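Local coordinates for secretion activator protein, hypothetical (Brucella abortus bv. 1 str. 9-941, PDB 7DNP) that is a peptidoglycan-cleaving autolysin of the lysozyme clan, probably an N-acetylmuramidase that opens the cell wall for the type IV secretion system, at residues A[83-88]-A[132-137]; A[38-43]-A[58-63]; A[3-8]-A[167-172]. One frame throughout, in Å; residues are numbered along the deposited sequence.

How the contacts relate
All three contacts join helices of one chain. Contact 2 comes before contact 1 in series, within the glycosyl hydrolase 108 range, and pairs helix 37-44 with helix 58-70. Contact 1 follows and ties helix 82-93 of that range to helix 127-142 of the predicted peptidoglycan domain. Contact 3 encloses both along the chain, because it brings the start of helix 5-17 to the end of helix 148-170. The centres of contacts 1 and 3 are about 13 Å apart, and the two touch through Asp83 with Thr5 and His84 with Phe169. The centre of contact 2, beside the bound glycopeptide, is about 23 Å from the centres of the other two. The two sequence-family regions therefore pack as one compact unit.

Contact 1: residues A[83-88]-A[132-137]; sequences DHATLD and NELCDA
Helices 82-93 and 127-142 run nearly parallel here, with segment axes 16° apart and 10.1 Å from each other at closest approach; Ala85 and Cys135 are the nearest CA pair. Leu134 does most of the bridging. Its CG lies anti to the backbone N (chi1 178°), which sends the CD2 methyl across to the other helix. There CD2 rests 4.1 Å from Ala85 CB. The same methyl comes within 3.5 Å of Thr86 OG1, and the two side chains cross at about a right angle. Ala85 CB also meets Cys135 SG at 4.4 Å. The leucine methyl and the sulfur reach the alanine from directions roughly at right angles.

Helix 148-170 lies against Cys135 through Val159 and Arg163, and Met101 of helix 95-106 packs on Leu134. The pair is part of the buried helical core that joins the lysozyme-like region to the predicted peptidoglycan domain. The hydroxyl at the interface, Thr86 OG1, is hydrogen-bonded to Val82 O, one turn back in its own helix. No hydrogen bond crosses between the segments, so the contact itself rests on dispersion and the exclusion of water.

Contact 2: residues A[38-43]-A[58-63]; sequences ATLSAW and KTKATD. With H9U ((2R)-2-[[(2S)-2-[[(2R)-2-[(2R,3S,4R,5R,6S)-5-acetamido-3-[(2S,3R,4R,5S,6R)-3-acetamido-6-(hydroxymethyl)-4,5-bis(oxidanyl)oxan-2-yl]oxy-2-(hydroxymethyl)-6-oxidanyl-oxan-4-yl]oxypropanoyl]amino]propanoyl]amino]pentanedioic acid), chain B.
Trp43 lies along one flank of helix 58-70, and its indole spans Lys60 and Asp63. The segment axes are almost perpendicular, at 85°, and 11.5 Å apart. The six-membered ring makes the shorter contacts: Trp43 CH2 comes 3.7 Å from Asp63 O, and Trp43 CZ2 lies 3.9 Å from Asp63 CB. The carboxylate of Asp63 is turned only 22° from the ring plane, and its OD1 forms a salt bridge with Arg66. Ile64, Glu67 and Asn68 of the same helix also touch the indole.

At the pyrrole end, Lys60 CG approaches Trp43 NE1 at 4.0 Å. The next methylene, Lys60 CD, meets Leu40 CD1, also at 4.0 Å.

Both helices belong to the glycosyl hydrolase 108 region, a member of the lysozyme clan, and helix 37-44 also reaches the ligand pocket. Thr39 OG1 donates to O12, an acetamido oxygen of the bound glycopeptide, at 2.9 Å. A weak bond of 3.3 Å runs from the ligand hydroxyl O06 to Thr39 OG1. Tyr69 OH of helix 58-70 is hydrogen-bonded to Thr39 and also to the ligand, so both helices contribute to the pocket.

The tightly packed part is at Leu40, which is buried with Val48 and Leu56 against it. Trp43, Lys60 and Asp63 form the looser, partly exposed side. There the lysine gives its methylene groups to the packing, and a bend at chi3 (-85°) turns CE and NZ off that line to where NZ makes a salt bridge with Glu44.

Contact 3: residues A[3-8]-A[167-172]; sequences KGTFAK and LAFSRD
The Phe169 ring is overlapped obliquely by Thr5 CG2 and Lys8 CB, which lie on one side of its plane and come from residues one turn apart on the first helix. The Thr5 methyl CG2 is at the CD2/CE2 part of the ring, 4.0 Å from Phe169 CD2. Lys8 is at the CE1/CZ part, with CB 3.9 Å from Phe169 CZ and CD 4.0 Å from CE1. The lysine and the ring slide past each other in opposite directions, and CB and CD of Lys8 make the contact. With Phe169 CG beside the backbone N (chi1 -77°), the ring reaches the side chains of helix 5-17.

In this mostly helical lysozyme-clan construct, the contact joins the first helix of the modelled chain, 5-17, to the last, 148-170; the full-length protein continues beyond it. Helix 82-93 contacts both: His84 meets the Phe169 ring edge-to-face, and Asp83 OD2 accepts a hydrogen bond from Thr5 OG1. Leu175 touches Thr5, Lys8 and Phe169.

Past the end of the last helix, Asp172 turns back toward Lys8. Its OD2 lies 3.4 Å from Lys8 CE but 4.2 Å from NZ, too long for a salt bridge. The opposite charges may still attract weakly. The bends of the lysine at chi3 and chi4 go with this approach, in which CE rather than the ammonium is nearest the carboxylate. Asp172 OD1 is held by the backbone N of Ala174.

Contact 1: residues A[83-88]-A[132-137]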
loop_
_atom_site.group_PDB
_atom_site.type_symbol
_atom_site.label_atom_id
_atom_site.label_comp_id
_atom_site.label_asym_id
_atom_site.label_seq_id
_atom_site.Cartn_x
_atom_site.Cartn_y
_atom_site.Cartn_z
ATOM N N ASP A 83 -9.562 -1.245 -3.020
ATOM C CA ASP A 83 -8.391 -0.695 -3.697
ATOM C C ASP A 83 -7.505 0.076 -2.724
ATOM O O ASP A 83 -6.288 -0.133 -2.682
ATOM C CB ASP A 83 -8.823 0.191 -4.873
ATOM C CG ASP A 83 -9.937 1.173 -4.517
ATOM O OD1 ASP A 83 -10.262 1.336 -3.322
ATOM O OD2 ASP A 83 -10.487 1.800 -5.451
ATOM N N HIS A 84 -8.106 0.945 -1.904
ATOM C CA HIS A 84 -7.313 1.776 -0.998
ATOM C C HIS A 84 -6.635 0.939 0.078
ATOM O O HIS A 84 -5.458 1.156 0.391
ATOM C CB HIS A 84 -8.187 2.855 -0.359
ATOM C CG HIS A 84 -7.453 3.719 0.621
ATOM N ND1 HIS A 84 -6.497 4.632 0.236
ATOM C CD2 HIS A 84 -7.530 3.801 1.971
ATOM C CE1 HIS A 84 -6.017 5.244 1.305
ATOM N NE2 HIS A 84 -6.625 4.756 2.370
ATOM N N ALA A 85 -7.366 -0.012 0.664
ATOM C CA ALA A 85 -6.776 -0.877 1.682
ATOM C C ALA A 85 -5.594 -1.658 1.121
ATOM O O ALA A 85 -4.578 -1.834 1.799
ATOM C CB ALA A 85 -7.830 -1.839 2.229
ATOM N N THR A 86 -5.717 -2.140 -0.115
ATOM C CA THR A 86 -4.641 -2.910 -0.725
ATOM C C THR A 86 -3.471 -2.011 -1.107
ATOM O O THR A 86 -2.305 -2.399 -0.952
ATOM C CB THR A 86 -5.181 -3.659 -1.940
ATOM O OG1 THR A 86 -6.299 -4.459 -1.532
ATOM C CG2 THR A 86 -4.111 -4.555 -2.546
ATOM N N LEU A 87 -3.763 -0.797 -1.583
ATOM C CA LEU A 87 -2.705 0.139 -1.957
ATOM C C LEU A 87 -1.832 0.506 -0.763
ATOM O O LEU A 87 -0.598 0.505 -0.861
ATOM C CB LEU A 87 -3.313 1.399 -2.576
ATOM C CG LEU A 87 -2.363 2.580 -2.800
ATOM C CD1 LEU A 87 -1.300 2.243 -3.832
ATOM C CD2 LEU A 87 -3.147 3.823 -3.210
ATOM N N ASP A 88 -2.445 0.841 0.372
ATOM C CA ASP A 88 -1.626 1.251 1.509
ATOM C C ASP A 88 -0.767 0.101 2.018
ATOM O O ASP A 88 0.412 0.298 2.336
ATOM C CB ASP A 88 -2.481 1.802 2.645
ATOM C CG ASP A 88 -1.629 2.399 3.746
ATOM O OD1 ASP A 88 -1.150 3.534 3.564
ATOM O OD2 ASP A 88 -1.400 1.719 4.770
ATOM N N ASN A 132 -12.205 -5.240 6.007
ATOM C CA ASN A 132 -11.968 -5.546 7.416
ATOM C C ASN A 132 -11.057 -6.753 7.570
ATOM O O ASN A 132 -10.147 -6.746 8.411
ATOM C CB ASN A 132 -13.293 -5.778 8.144
ATOM C CG ASN A 132 -13.993 -4.482 8.499
ATOM O OD1 ASN A 132 -13.392 -3.582 9.081
ATOM N ND2 ASN A 132 -15.265 -4.374 8.136
ATOM N N GLU A 133 -11.276 -7.796 6.766
ATOM C CA GLU A 133 -10.471 -9.005 6.909
ATOM C C GLU A 133 -9.038 -8.790 6.438
ATOM O O GLU A 133 -8.111 -9.376 7.006
ATOM C CB GLU A 133 -11.118 -10.161 6.152
ATOM C CG GLU A 133 -12.292 -10.763 6.905
ATOM C CD GLU A 133 -12.990 -11.850 6.132
ATOM O OE1 GLU A 133 -12.323 -12.534 5.330
ATOM O OE2 GLU A 133 -14.210 -12.026 6.336
ATOM N N LEU A 134 -8.837 -7.956 5.411
ATOM C CA LEU A 134 -7.480 -7.665 4.956
ATOM C C LEU A 134 -6.718 -6.838 5.986
ATOM O O LEU A 134 -5.538 -7.098 6.248
ATOM C CB LEU A 134 -7.514 -6.945 3.608
ATOM C CG LEU A 134 -6.159 -6.521 3.027
ATOM C CD1 LEU A 134 -5.287 -7.732 2.696
ATOM C CD2 LEU A 134 -6.350 -5.642 1.798
ATOM N N CYS A 135 -7.374 -5.840 6.584
ATOM C CA CYS A 135 -6.698 -5.039 7.598
ATOM C C CYS A 135 -6.388 -5.866 8.846
ATOM O O CYS A 135 -5.338 -5.677 9.474
ATOM C CB CYS A 135 -7.539 -3.807 7.933
ATOM S SG CYS A 135 -7.617 -2.597 6.564
ATOM N N ASP A 136 -7.277 -6.797 9.213
ATOM C CA ASP A 136 -6.987 -7.709 10.319
ATOM C C ASP A 136 -5.807 -8.609 9.981
ATOM O O ASP A 136 -4.895 -8.797 10.794
ATOM C CB ASP A 136 -8.211 -8.570 10.650
ATOM C CG ASP A 136 -9.324 -7.799 11.336
ATOM O OD1 ASP A 136 -9.116 -6.643 11.770
ATOM O OD2 ASP A 136 -10.428 -8.371 11.433
ATOM N N ALA A 137 -5.832 -9.209 8.787
ATOM C CA ALA A 137 -4.737 -10.075 8.359
ATOM C C ALA A 137 -3.421 -9.313 8.276
ATOM O O ALA A 137 -2.351 -9.888 8.507
ATOM C CB ALA A 137 -5.074 -10.708 7.008
#

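Contact 2: residues A[38-43]-A[58-63]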
loop_
_atom_site.group_PDB
_atom_site.type_symbol
_atom_site.label_atom_id
_atom_site.label_comp_id
_atom_site.label_asym_id
_atom_site.label_seq_id
_atom_site.Cartn_x
_atom_site.Cartn_y
_atom_site.Cartn_z
ATOM N N ALA A 38 15.639 1.784 -2.133
ATOM C CA ALA A 38 15.553 0.598 -2.980
ATOM C C ALA A 38 14.472 0.760 -4.036
ATOM O O ALA A 38 14.624 0.302 -5.174
ATOM C CB ALA A 38 15.281 -0.639 -2.125
ATOM N N THR A 39 13.373 1.419 -3.678
ATOM C CA THR A 39 12.302 1.630 -4.645
ATOM C C THR A 39 12.726 2.614 -5.728
ATOM O O THR A 39 12.436 2.402 -6.910
ATOM C CB THR A 39 11.043 2.102 -3.920
ATOM O OG1 THR A 39 10.558 1.039 -3.090
ATOM C CG2 THR A 39 9.948 2.502 -4.911
ATOM N N LEU A 40 13.432 3.685 -5.352
ATOM C CA LEU A 40 13.940 4.604 -6.367
ATOM C C LEU A 40 14.996 3.923 -7.228
ATOM O O LEU A 40 15.092 4.182 -8.432
ATOM C CB LEU A 40 14.514 5.859 -5.709
ATOM C CG LEU A 40 14.978 6.966 -6.664
ATOM C CD1 LEU A 40 13.875 7.325 -7.658
ATOM C CD2 LEU A 40 15.408 8.202 -5.885
ATOM N N SER A 41 15.801 3.049 -6.624
ATOM C CA SER A 41 16.779 2.290 -7.399
ATOM C C SER A 41 16.092 1.420 -8.451
ATOM O O SER A 41 16.539 1.352 -9.605
ATOM C CB SER A 41 17.633 1.440 -6.457
ATOM O OG SER A 41 18.510 2.266 -5.717
ATOM N N ALA A 42 14.989 0.766 -8.072
ATOM C CA ALA A 42 14.230 -0.043 -9.019
ATOM C C ALA A 42 13.681 0.803 -10.159
ATOM O O ALA A 42 13.598 0.340 -11.304
ATOM C CB ALA A 42 13.098 -0.761 -8.294
ATOM N N TRP A 43 13.281 2.042 -9.866
ATOM C CA TRP A 43 12.774 2.918 -10.915
ATOM C C TRP A 43 13.892 3.361 -11.851
ATOM O O TRP A 43 13.721 3.353 -13.077
ATOM C CB TRP A 43 12.087 4.135 -10.295
ATOM C CG TRP A 43 11.339 4.973 -11.282
ATOM C CD1 TRP A 43 11.789 6.101 -11.913
ATOM C CD2 TRP A 43 10.011 4.748 -11.762
ATOM N NE1 TRP A 43 10.818 6.594 -12.750
ATOM C CE2 TRP A 43 9.717 5.782 -12.674
ATOM C CE3 TRP A 43 9.039 3.775 -11.506
ATOM C CZ2 TRP A 43 8.491 5.870 -13.330
ATOM C CZ3 TRP A 43 7.826 3.869 -12.153
ATOM C CH2 TRP A 43 7.561 4.907 -13.055
ATOM N N LYS A 58 8.133 15.327 -6.636
ATOM C CA LYS A 58 6.800 14.782 -6.404
ATOM C C LYS A 58 6.233 14.131 -7.662
ATOM O O LYS A 58 5.499 13.144 -7.566
ATOM C CB LYS A 58 5.862 15.878 -5.895
ATOM C CG LYS A 58 4.504 15.373 -5.428
ATOM C CD LYS A 58 3.686 16.481 -4.765
ATOM C CE LYS A 58 2.402 15.929 -4.162
ATOM N NZ LYS A 58 1.473 17.007 -3.713
ATOM N N THR A 59 6.571 14.655 -8.844
ATOM C CA THR A 59 6.110 14.039 -10.083
ATOM C C THR A 59 6.638 12.617 -10.220
ATOM O O THR A 59 5.888 11.695 -10.557
ATOM C CB THR A 59 6.535 14.878 -11.289
ATOM O OG1 THR A 59 5.817 16.113 -11.284
ATOM C CG2 THR A 59 6.234 14.136 -12.594
ATOM N N LYS A 60 7.933 12.415 -9.961
ATOM C CA LYS A 60 8.477 11.065 -10.066
ATOM C C LYS A 60 7.919 10.164 -8.971
ATOM O O LYS A 60 7.617 8.993 -9.224
ATOM C CB LYS A 60 10.004 11.086 -10.020
ATOM C CG LYS A 60 10.621 9.722 -10.335
ATOM C CD LYS A 60 12.136 9.745 -10.273
ATOM C CE LYS A 60 12.741 10.200 -11.586
ATOM N NZ LYS A 60 14.216 9.993 -11.578
ATOM N N ALA A 61 7.778 10.688 -7.749
ATOM C CA ALA A 61 7.149 9.911 -6.685
ATOM C C ALA A 61 5.742 9.482 -7.079
ATOM O O ALA A 61 5.337 8.341 -6.828
ATOM C CB ALA A 61 7.118 10.716 -5.385
ATOM N N THR A 62 4.990 10.379 -7.721
ATOM C CA THR A 62 3.640 10.032 -8.154
ATOM C C THR A 62 3.661 8.950 -9.228
ATOM O O THR A 62 2.837 8.029 -9.199
ATOM C CB THR A 62 2.906 11.281 -8.648
ATOM O OG1 THR A 62 2.908 12.275 -7.615
ATOM C CG2 THR A 62 1.465 10.952 -9.012
ATOM N N ASP A 63 4.593 9.033 -10.181
ATOM C CA ASP A 63 4.692 7.977 -11.187
ATOM C C ASP A 63 5.046 6.644 -10.544
ATOM O O ASP A 63 4.547 5.591 -10.957
ATOM C CB ASP A 63 5.732 8.334 -12.249
ATOM C CG ASP A 63 5.377 9.582 -13.032
ATOM O OD1 ASP A 63 4.175 9.874 -13.204
ATOM O OD2 ASP A 63 6.313 10.272 -13.484
HETATM C C22 H9U B . 8.179 1.613 3.847
HETATM C C24 H9U B . 8.346 1.931 6.270
HETATM C C26 H9U B . 7.824 3.108 3.709
HETATM C C28 H9U B . 8.114 3.441 6.102
HETATM C C23 H9U B . 8.968 1.334 5.070
HETATM C C25 H9U B . 8.418 0.094 2.050
HETATM C C27 H9U B . 8.535 0.232 0.513
HETATM C C29 H9U B . 8.127 -1.021 -0.164
HETATM C C30 H9U B . 8.836 -2.202 0.363
HETATM C C31 H9U B . 8.602 -2.313 1.877
HETATM C C32 H9U B . 10.069 -0.728 5.921
HETATM C C33 H9U B . 6.781 3.296 2.652
HETATM C C34 H9U B . 9.260 -3.538 2.435
HETATM C C35 H9U B . 8.572 1.184 8.683
HETATM C C36 H9U B . 9.451 -1.910 6.659
HETATM C C37 H9U B . 8.019 2.466 -0.758
HETATM C C38 H9U B . 11.180 -1.194 4.994
HETATM C C39 H9U B . 7.410 -3.322 7.134
HETATM C C40 H9U B . 9.400 0.995 9.949
HETATM C C41 H9U B . 6.942 3.479 -1.143
HETATM C C42 H9U B . 7.665 -4.553 6.271
HETATM C C43 H9U B . 9.209 -6.485 5.667
HETATM C C44 H9U B . 5.915 -3.094 7.248
HETATM C C45 H9U B . 10.140 -6.081 4.532
HETATM C C46 H9U B . 9.927 -7.522 6.519
HETATM C C47 H9U B . 9.677 -8.936 5.997
HETATM C C48 H9U B . 10.353 -9.983 6.878
HETATM N N18 H9U B . 9.174 1.751 7.501
HETATM N N19 H9U B . 7.616 1.320 0.048
HETATM N N20 H9U B . 8.028 -2.200 6.449
HETATM N N21 H9U B . 8.906 -5.309 6.472
HETATM O O01 H9U B . 8.945 1.203 2.691
HETATM O O02 H9U B . 7.278 3.706 4.933
HETATM O O03 H9U B . 9.111 -1.109 2.539
HETATM O O04 H9U B . 9.009 -0.146 5.192
HETATM O O05 H9U B . 9.319 4.068 5.926
HETATM O O06 H9U B . 8.352 -0.918 -1.622
HETATM O O07 H9U B . 8.345 -3.394 -0.277
HETATM O O08 H9U B . 6.423 4.652 2.673
HETATM O O09 H9U B . 10.641 -3.464 2.215
HETATM O O10 H9U B . 7.429 0.861 8.674
HETATM O O11 H9U B . 10.101 -2.575 7.392
HETATM O O12 H9U B . 9.141 2.624 -1.121
HETATM O O13 H9U B . 6.867 -4.865 5.448
HETATM O O14 H9U B . 10.040 -6.648 3.410
HETATM O O15 H9U B . 11.005 -5.184 4.721
HETATM O O16 H9U B . 10.996 -9.617 7.899
HETATM O O17 H9U B . 10.266 -11.205 6.577
#

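Contact 3: residues A[3-8]-A[167-172]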
loop_
_atom_site.group_PDB
_atom_site.type_symbol
_atom_site.label_atom_id
_atom_site.label_comp_id
_atom_site.label_asym_id
_atom_site.label_seq_id
_atom_site.Cartn_x
_atom_site.Cartn_y
_atom_site.Cartn_z
ATOM N N LYS A 3 -11.073 3.318 -10.554
ATOM C CA LYS A 3 -10.165 4.277 -11.179
ATOM C C LYS A 3 -10.076 5.577 -10.390
ATOM O O LYS A 3 -8.983 6.121 -10.200
ATOM C CB LYS A 3 -10.617 4.556 -12.614
ATOM C CG LYS A 3 -9.963 5.780 -13.258
ATOM C CD LYS A 3 -10.528 6.033 -14.651
ATOM C CE LYS A 3 -9.921 7.276 -15.292
ATOM N NZ LYS A 3 -10.483 7.497 -16.656
ATOM N N GLY A 4 -11.215 6.087 -9.920
ATOM C CA GLY A 4 -11.258 7.379 -9.258
ATOM C C GLY A 4 -10.666 7.407 -7.862
ATOM O O GLY A 4 -10.530 8.495 -7.295
ATOM N N THR A 5 -10.314 6.252 -7.296
ATOM C CA THR A 5 -9.780 6.240 -5.940
ATOM C C THR A 5 -8.367 6.808 -5.882
ATOM O O THR A 5 -7.990 7.420 -4.874
ATOM C CB THR A 5 -9.804 4.820 -5.375
ATOM O OG1 THR A 5 -11.132 4.287 -5.467
ATOM C CG2 THR A 5 -9.361 4.815 -3.906
ATOM N N PHE A 6 -7.576 6.626 -6.943
ATOM C CA PHE A 6 -6.177 7.044 -6.898
ATOM C C PHE A 6 -6.056 8.546 -6.657
ATOM O O PHE A 6 -5.297 8.988 -5.785
ATOM C CB PHE A 6 -5.467 6.634 -8.190
ATOM C CG PHE A 6 -3.974 6.770 -8.129
ATOM C CD1 PHE A 6 -3.215 5.918 -7.338
ATOM C CD2 PHE A 6 -3.325 7.754 -8.862
ATOM C CE1 PHE A 6 -1.832 6.046 -7.280
ATOM C CE2 PHE A 6 -1.942 7.885 -8.813
ATOM C CZ PHE A 6 -1.196 7.035 -8.021
ATOM N N ALA A 7 -6.815 9.344 -7.411
ATOM C CA ALA A 7 -6.821 10.792 -7.215
ATOM C C ALA A 7 -7.333 11.182 -5.834
ATOM O O ALA A 7 -6.965 12.243 -5.317
ATOM C CB ALA A 7 -7.669 11.459 -8.293
ATOM N N LYS A 8 -8.185 10.354 -5.228
ATOM C CA LYS A 8 -8.703 10.660 -3.900
ATOM C C LYS A 8 -7.730 10.235 -2.810
ATOM O O LYS A 8 -7.591 10.926 -1.796
ATOM C CB LYS A 8 -10.054 9.974 -3.687
ATOM C CG LYS A 8 -11.241 10.664 -4.339
ATOM C CD LYS A 8 -12.525 9.881 -4.077
ATOM C CE LYS A 8 -13.728 10.803 -3.915
ATOM N NZ LYS A 8 -14.169 11.381 -5.216
ATOM N N LEU A 167 -13.180 1.866 4.195
ATOM C CA LEU A 167 -14.613 1.634 4.340
ATOM C C LEU A 167 -15.423 2.835 3.868
ATOM O O LEU A 167 -16.501 2.667 3.285
ATOM C CB LEU A 167 -14.940 1.303 5.795
ATOM C CG LEU A 167 -14.293 0.017 6.314
ATOM C CD1 LEU A 167 -14.316 -0.036 7.829
ATOM C CD2 LEU A 167 -14.980 -1.196 5.730
ATOM N N ALA A 168 -14.918 4.048 4.108
ATOM C CA ALA A 168 -15.574 5.244 3.593
ATOM C C ALA A 168 -15.596 5.241 2.069
ATOM O O ALA A 168 -16.657 5.408 1.455
ATOM C CB ALA A 168 -14.876 6.496 4.126
ATOM N N PHE A 169 -14.428 5.042 1.437
ATOM C CA PHE A 169 -14.368 4.963 -0.021
ATOM C C PHE A 169 -15.326 3.910 -0.566
ATOM O O PHE A 169 -15.923 4.101 -1.630
ATOM C CB PHE A 169 -12.940 4.643 -0.479
ATOM C CG PHE A 169 -12.002 5.816 -0.439
ATOM C CD1 PHE A 169 -12.470 7.109 -0.605
ATOM C CD2 PHE A 169 -10.642 5.620 -0.234
ATOM C CE1 PHE A 169 -11.592 8.191 -0.569
ATOM C CE2 PHE A 169 -9.764 6.688 -0.195
ATOM C CZ PHE A 169 -10.238 7.976 -0.363
ATOM N N SER A 170 -15.492 2.802 0.161
ATOM C CA SER A 170 -16.367 1.717 -0.271
ATOM C C SER A 170 -17.824 2.146 -0.407
ATOM O O SER A 170 -18.591 1.487 -1.118
ATOM C CB SER A 170 -16.250 0.547 0.714
ATOM O OG SER A 170 -17.474 -0.148 0.834
ATOM N N ARG A 171 -18.229 3.228 0.258
ATOM C CA ARG A 171 -19.589 3.739 0.136
ATOM C C ARG A 171 -19.626 5.123 -0.508
ATOM O O ARG A 171 -20.642 5.818 -0.421
ATOM C CB ARG A 171 -20.275 3.752 1.503
ATOM C CG ARG A 171 -19.989 2.489 2.303
ATOM C CD ARG A 171 -21.059 2.185 3.327
ATOM N NE ARG A 171 -21.078 0.761 3.655
ATOM C CZ ARG A 171 -21.962 -0.109 3.172
ATOM N NH1 ARG A 171 -21.897 -1.386 3.525
ATOM N NH2 ARG A 171 -22.921 0.297 2.348
ATOM N N ASP A 172 -18.535 5.530 -1.157
ATOM C CA ASP A 172 -18.495 6.777 -1.913
ATOM C C ASP A 172 -19.201 6.569 -3.248
ATOM O O ASP A 172 -18.785 5.728 -4.053
ATOM C CB ASP A 172 -17.047 7.222 -2.120
ATOM C CG ASP A 172 -16.932 8.629 -2.692
ATOM O OD1 ASP A 172 -17.541 8.910 -3.746
ATOM O OD2 ASP A 172 -16.220 9.459 -2.085
#